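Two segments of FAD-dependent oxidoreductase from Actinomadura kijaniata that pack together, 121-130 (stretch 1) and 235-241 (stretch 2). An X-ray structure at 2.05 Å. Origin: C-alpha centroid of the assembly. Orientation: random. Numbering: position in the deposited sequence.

Stretch 1, residues 121-130: ERARTLAERI
Stretch 2 (235-241) PADHVLM

The contact is a small, mixed packing of a helix against a turn and the strand that follows it, aliphatic at its centre with an arginine along its margin, with no direct hydrogen bond across it and one water bridging the two backbones; 397 Å² is buried, both sides summed.

Residues 121-130 are helical throughout, with phi/psi near -62/-46 and i to i+4 bonds such as A127 N to A123 O at 2.7 Å. T125 (chi1 m) also donates OG1 to E121 O, a very short 2.4 Å. In the other stretch, A236 (-57/-31), D237 (-88/14) and H238 (-115/22) form a turn secured by H238 N to P235 O at 2.9 Å, before extended 239-241. Helix and strand axes approach to 8.7 Å, their directions 142° apart. CA atoms set the register: R122 to D237 6.3 Å, A123 to L240 6.3 Å, L126 to H238 6.9 Å.

The buried centre is aliphatic. L240 (chi1 m, chi2 144°) starts sideways, but its end comes nearer the helix: CD2 lies 3.6 Å from A123 CB and 4.2 Å from L126 CD2. A123's small methyl suits this close approach. L126 (t, p) points toward the turn, its CD2 4.0 Å from D237 O and its CD1 4.2 Å from H238 CD2.

R122 (chi1 t, chi2 -141°, chi3 -98°) spreads along the turn at the exposed margin. Its CD is 3.3 Å from V239 O, and A236 O and D237 N lie over one guanidinium face. R122 NE to A236 O, at 3.4 Å, has too poor an angle for a hydrogen bond. Water 1 donates to both R122 O (2.8 Å) and D237 O (2.9 Å). H238 (m, chi2 -168°) points away at CB, yet its ring returns; R129 NH1 meets NE2 of H238 edge to edge at 3.9 Å.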

ATOM      1  N   GLU A 121     -45.412 -23.062  11.301  1.00 46.65           N
ATOM      2  CA  GLU A 121     -45.958 -22.773  12.615  1.00 46.83           C
ATOM      3  C   GLU A 121     -44.962 -23.234  13.675  1.00 45.66           C
ATOM      4  O   GLU A 121     -44.906 -22.682  14.783  1.00 43.38           O
ATOM      5  CB  GLU A 121     -47.331 -23.412  12.813  1.00 48.48           C
ATOM      6  CG  GLU A 121     -47.957 -22.988  14.139  1.00 55.10           C
ATOM      7  CD  GLU A 121     -49.137 -23.853  14.550  1.00 65.83           C
ATOM      8  OE1 GLU A 121     -49.462 -24.815  13.822  1.00 69.99           O
ATOM      9  OE2 GLU A 121     -49.751 -23.580  15.605  1.00 68.52           O
ATOM     10  N   ARG A 122     -44.172 -24.233  13.289  1.00 42.79           N
ATOM     11  CA  ARG A 122     -43.138 -24.763  14.171  1.00 43.08           C
ATOM     12  C   ARG A 122     -42.097 -23.668  14.458  1.00 41.29           C
ATOM     13  O   ARG A 122     -41.841 -23.337  15.618  1.00 40.98           O
ATOM     14  CB  ARG A 122     -42.506 -26.030  13.581  1.00 41.69           C
ATOM     15  CG  ARG A 122     -41.806 -26.892  14.628  1.00 46.51           C
ATOM     16  CD  ARG A 122     -40.496 -27.510  14.139  1.00 49.82           C
ATOM     17  NE  ARG A 122     -40.634 -28.894  13.691  1.00 54.23           N
ATOM     18  CZ  ARG A 122     -41.577 -29.738  14.105  1.00 56.33           C
ATOM     19  NH1 ARG A 122     -42.476 -29.361  15.009  1.00 56.09           N
ATOM     20  NH2 ARG A 122     -41.615 -30.972  13.619  1.00 52.10           N
ATOM     21  N   ALA A 123     -41.531 -23.096  13.396  1.00 39.37           N
ATOM     22  CA  ALA A 123     -40.560 -22.000  13.493  1.00 38.27           C
ATOM     23  C   ALA A 123     -41.124 -20.785  14.233  1.00 38.28           C
ATOM     24  O   ALA A 123     -40.497 -20.279  15.179  1.00 36.85           O
ATOM     25  CB  ALA A 123     -40.084 -21.605  12.109  1.00 35.80           C
ATOM     26  N   ARG A 124     -42.303 -20.332  13.810  1.00 35.68           N
ATOM     27  CA  ARG A 124     -42.900 -19.150  14.415  1.00 36.14           C
ATOM     28  C   ARG A 124     -43.113 -19.269  15.916  1.00 34.78           C
ATOM     29  O   ARG A 124     -42.868 -18.309  16.651  1.00 34.01           O
ATOM     30  CB  ARG A 124     -44.239 -18.797  13.773  1.00 37.69           C
ATOM     31  CG  ARG A 124     -44.162 -18.272  12.347  1.00 45.15           C
ATOM     32  CD  ARG A 124     -45.493 -17.624  11.973  1.00 53.18           C
ATOM     33  NE  ARG A 124     -46.606 -18.548  12.198  1.00 59.54           N
ATOM     34  CZ  ARG A 124     -47.032 -19.443  11.305  1.00 61.68           C
ATOM     35  NH1 ARG A 124     -48.051 -20.244  11.587  1.00 62.07           N
ATOM     36  NH2 ARG A 124     -46.446 -19.543  10.120  1.00 57.55           N
ATOM     37  N   THR A 125     -43.609 -20.425  16.356  1.00 33.69           N
ATOM     38  CA  THR A 125     -43.920 -20.691  17.764  1.00 31.73           C
ATOM     39  C   THR A 125     -42.621 -20.663  18.568  1.00 32.80           C
ATOM     40  O   THR A 125     -42.538 -20.036  19.631  1.00 32.96           O
ATOM     41  CB  THR A 125     -44.479 -22.130  17.954  1.00 32.83           C
ATOM     42  OG1 THR A 125     -45.595 -22.340  17.085  1.00 34.04           O
ATOM     43  CG2 THR A 125     -44.930 -22.359  19.378  1.00 31.06           C
ATOM     44  N   LEU A 126     -41.619 -21.370  18.047  1.00 30.10           N
ATOM     45  CA  LEU A 126     -40.335 -21.479  18.717  1.00 30.24           C
ATOM     46  C   LEU A 126     -39.630 -20.121  18.752  1.00 29.29           C
ATOM     47  O   LEU A 126     -39.200 -19.675  19.811  1.00 27.53           O
ATOM     48  CB  LEU A 126     -39.496 -22.558  18.028  1.00 29.10           C
ATOM     49  CG  LEU A 126     -38.032 -22.566  18.459  1.00 32.67           C
ATOM     50  CD1 LEU A 126     -37.960 -22.973  19.927  1.00 36.94           C
ATOM     51  CD2 LEU A 126     -37.243 -23.554  17.603  1.00 35.45           C
ATOM     52  N   ALA A 127     -39.531 -19.465  17.597  1.00 29.23           N
ATOM     53  CA  ALA A 127     -38.991 -18.111  17.487  1.00 29.34           C
ATOM     54  C   ALA A 127     -39.661 -17.167  18.473  1.00 30.29           C
ATOM     55  O   ALA A 127     -38.979 -16.403  19.178  1.00 27.64           O
ATOM     56  CB  ALA A 127     -39.189 -17.579  16.073  1.00 30.28           C
ATOM     57  N   GLU A 128     -40.996 -17.226  18.520  1.00 29.88           N
ATOM     58  CA  GLU A 128     -41.761 -16.355  19.431  1.00 30.77           C
ATOM     59  C   GLU A 128     -41.406 -16.576  20.907  1.00 30.96           C
ATOM     60  O   GLU A 128     -41.217 -15.636  21.695  1.00 29.26           O
ATOM     61  CB  GLU A 128     -43.286 -16.501  19.246  1.00 31.55           C
ATOM     62  CG  GLU A 128     -44.040 -15.571  20.182  1.00 33.72           C
ATOM     63  CD  GLU A 128     -45.542 -15.501  19.993  1.00 38.85           C
ATOM     64  OE1 GLU A 128     -46.203 -15.165  20.992  1.00 45.82           O
ATOM     65  OE2 GLU A 128     -46.082 -15.713  18.888  1.00 41.43           O
ATOM     66  N   ARG A 129     -41.284 -17.845  21.281  1.00 30.29           N
ATOM     67  CA  ARG A 129     -40.907 -18.124  22.665  1.00 31.87           C
ATOM     68  C   ARG A 129     -39.533 -17.545  22.984  1.00 29.47           C
ATOM     69  O   ARG A 129     -39.345 -16.859  23.991  1.00 28.98           O
ATOM     70  CB  ARG A 129     -40.959 -19.616  23.013  1.00 31.94           C
ATOM     71  CG  ARG A 129     -41.108 -19.775  24.528  1.00 43.36           C
ATOM     72  CD  ARG A 129     -42.044 -20.902  24.984  1.00 59.53           C
ATOM     73  NE  ARG A 129     -41.576 -22.228  24.575  1.00 62.93           N
ATOM     74  CZ  ARG A 129     -42.137 -22.964  23.620  1.00 64.97           C
ATOM     75  NH1 ARG A 129     -41.611 -24.148  23.330  1.00 68.96           N
ATOM     76  NH2 ARG A 129     -43.213 -22.535  22.969  1.00 60.33           N
ATOM     77  N   ILE A 130     -38.563 -17.800  22.110  1.00 28.64           N
ATOM     78  CA  ILE A 130     -37.231 -17.261  22.386  1.00 26.44           C
ATOM     79  C   ILE A 130     -37.170 -15.727  22.469  1.00 24.68           C
ATOM     80  O   ILE A 130     -36.506 -15.146  23.334  1.00 24.39           O
ATOM     81  CB  ILE A 130     -36.222 -17.811  21.369  1.00 25.48           C
ATOM     82  CG1 ILE A 130     -36.192 -19.330  21.520  1.00 25.30           C
ATOM     83  CG2 ILE A 130     -34.860 -17.193  21.628  1.00 25.21           C
ATOM     84  CD1 ILE A 130     -35.383 -20.060  20.466  1.00 31.92           C
ATOM     85  N   PRO A 235     -36.079 -32.306  21.499  1.00 29.54           N
ATOM     86  CA  PRO A 235     -37.435 -32.565  21.039  1.00 31.52           C
ATOM     87  C   PRO A 235     -37.701 -32.001  19.638  1.00 34.34           C
ATOM     88  O   PRO A 235     -37.063 -31.032  19.222  1.00 34.46           O
ATOM     89  CB  PRO A 235     -38.300 -31.898  22.108  1.00 30.39           C
ATOM     90  CG  PRO A 235     -37.445 -30.846  22.725  1.00 31.41           C
ATOM     91  CD  PRO A 235     -36.022 -31.327  22.599  1.00 30.40           C
ATOM     92  N   ALA A 236     -38.612 -32.623  18.892  1.00 35.66           N
ATOM     93  CA  ALA A 236     -38.843 -32.284  17.483  1.00 36.80           C
ATOM     94  C   ALA A 236     -39.214 -30.817  17.256  1.00 37.83           C
ATOM     95  O   ALA A 236     -38.884 -30.219  16.231  1.00 38.53           O
ATOM     96  CB  ALA A 236     -39.926 -33.202  16.896  1.00 36.17           C
ATOM     97  N   ASP A 237     -39.892 -30.212  18.223  1.00 37.97           N
ATOM     98  CA  ASP A 237     -40.313 -28.834  18.013  1.00 39.67           C
ATOM     99  C   ASP A 237     -39.246 -27.837  18.459  1.00 37.66           C
ATOM    100  O   ASP A 237     -39.522 -26.653  18.664  1.00 38.56           O
ATOM    101  CB  ASP A 237     -41.617 -28.590  18.771  1.00 39.57           C
ATOM    102  CG  ASP A 237     -41.448 -28.705  20.278  1.00 46.09           C
ATOM    103  OD1 ASP A 237     -40.351 -29.045  20.778  1.00 47.58           O
ATOM    104  OD2 ASP A 237     -42.450 -28.452  20.978  1.00 52.66           O
ATOM    105  N   HIS A 238     -38.036 -28.338  18.675  1.00 37.11           N
ATOM    106  CA  HIS A 238     -36.896 -27.466  18.948  1.00 36.05           C
ATOM    107  C   HIS A 238     -35.857 -27.557  17.837  1.00 34.95           C
ATOM    108  O   HIS A 238     -34.678 -27.236  18.024  1.00 33.68           O
ATOM    109  CB  HIS A 238     -36.259 -27.830  20.280  1.00 32.55           C
ATOM    110  CG  HIS A 238     -37.069 -27.363  21.438  1.00 33.81           C
ATOM    111  ND1 HIS A 238     -36.592 -27.352  22.728  1.00 36.65           N
ATOM    112  CD2 HIS A 238     -38.328 -26.874  21.492  1.00 39.48           C
ATOM    113  CE1 HIS A 238     -37.524 -26.871  23.531  1.00 44.08           C
ATOM    114  NE2 HIS A 238     -38.586 -26.569  22.805  1.00 37.74           N
ATOM    115  N   VAL A 239     -36.339 -28.004  16.684  1.00 36.02           N
ATOM    116  CA  VAL A 239     -35.498 -28.206  15.512  1.00 38.20           C
ATOM    117  C   VAL A 239     -36.093 -27.481  14.306  1.00 40.15           C
ATOM    118  O   VAL A 239     -37.224 -27.797  13.919  1.00 40.20           O
ATOM    119  CB  VAL A 239     -35.373 -29.700  15.209  1.00 38.33           C
ATOM    120  CG1 VAL A 239     -34.551 -29.897  13.951  1.00 39.73           C
ATOM    121  CG2 VAL A 239     -34.699 -30.380  16.401  1.00 36.45           C
ATOM    122  N   LEU A 240     -35.366 -26.513  13.743  1.00 39.58           N
ATOM    123  CA  LEU A 240     -35.735 -25.943  12.448  1.00 41.10           C
ATOM    124  C   LEU A 240     -35.026 -26.695  11.318  1.00 42.06           C
ATOM    125  O   LEU A 240     -33.835 -26.500  11.096  1.00 42.53           O
ATOM    126  CB  LEU A 240     -35.391 -24.452  12.399  1.00 40.46           C
ATOM    127  CG  LEU A 240     -35.686 -23.523  13.588  1.00 41.99           C
ATOM    128  CD1 LEU A 240     -34.564 -22.501  13.698  1.00 43.62           C
ATOM    129  CD2 LEU A 240     -37.007 -22.773  13.512  1.00 37.78           C
ATOM    130  N   MET A 241     -35.725 -27.571  10.607  1.00 42.96           N
ATOM    131  CA  MET A 241     -35.150 -28.266   9.460  1.00 46.24           C
ATOM    132  C   MET A 241     -34.880 -27.328   8.288  1.00 47.47           C
ATOM    133  O   MET A 241     -35.782 -26.635   7.837  1.00 48.28           O
ATOM    134  CB  MET A 241     -36.129 -29.338   8.978  1.00 45.83           C
ATOM    135  CG  MET A 241     -36.404 -30.413  10.010  1.00 49.26           C
ATOM    136  SD  MET A 241     -35.011 -31.558  10.151  1.00 57.47           S
ATOM    137  CE  MET A 241     -34.731 -31.860   8.405  1.00 54.77           C
TER
HETATM  138  O   HOH W   1     -41.704 -24.880  17.964  1.00 42.36           O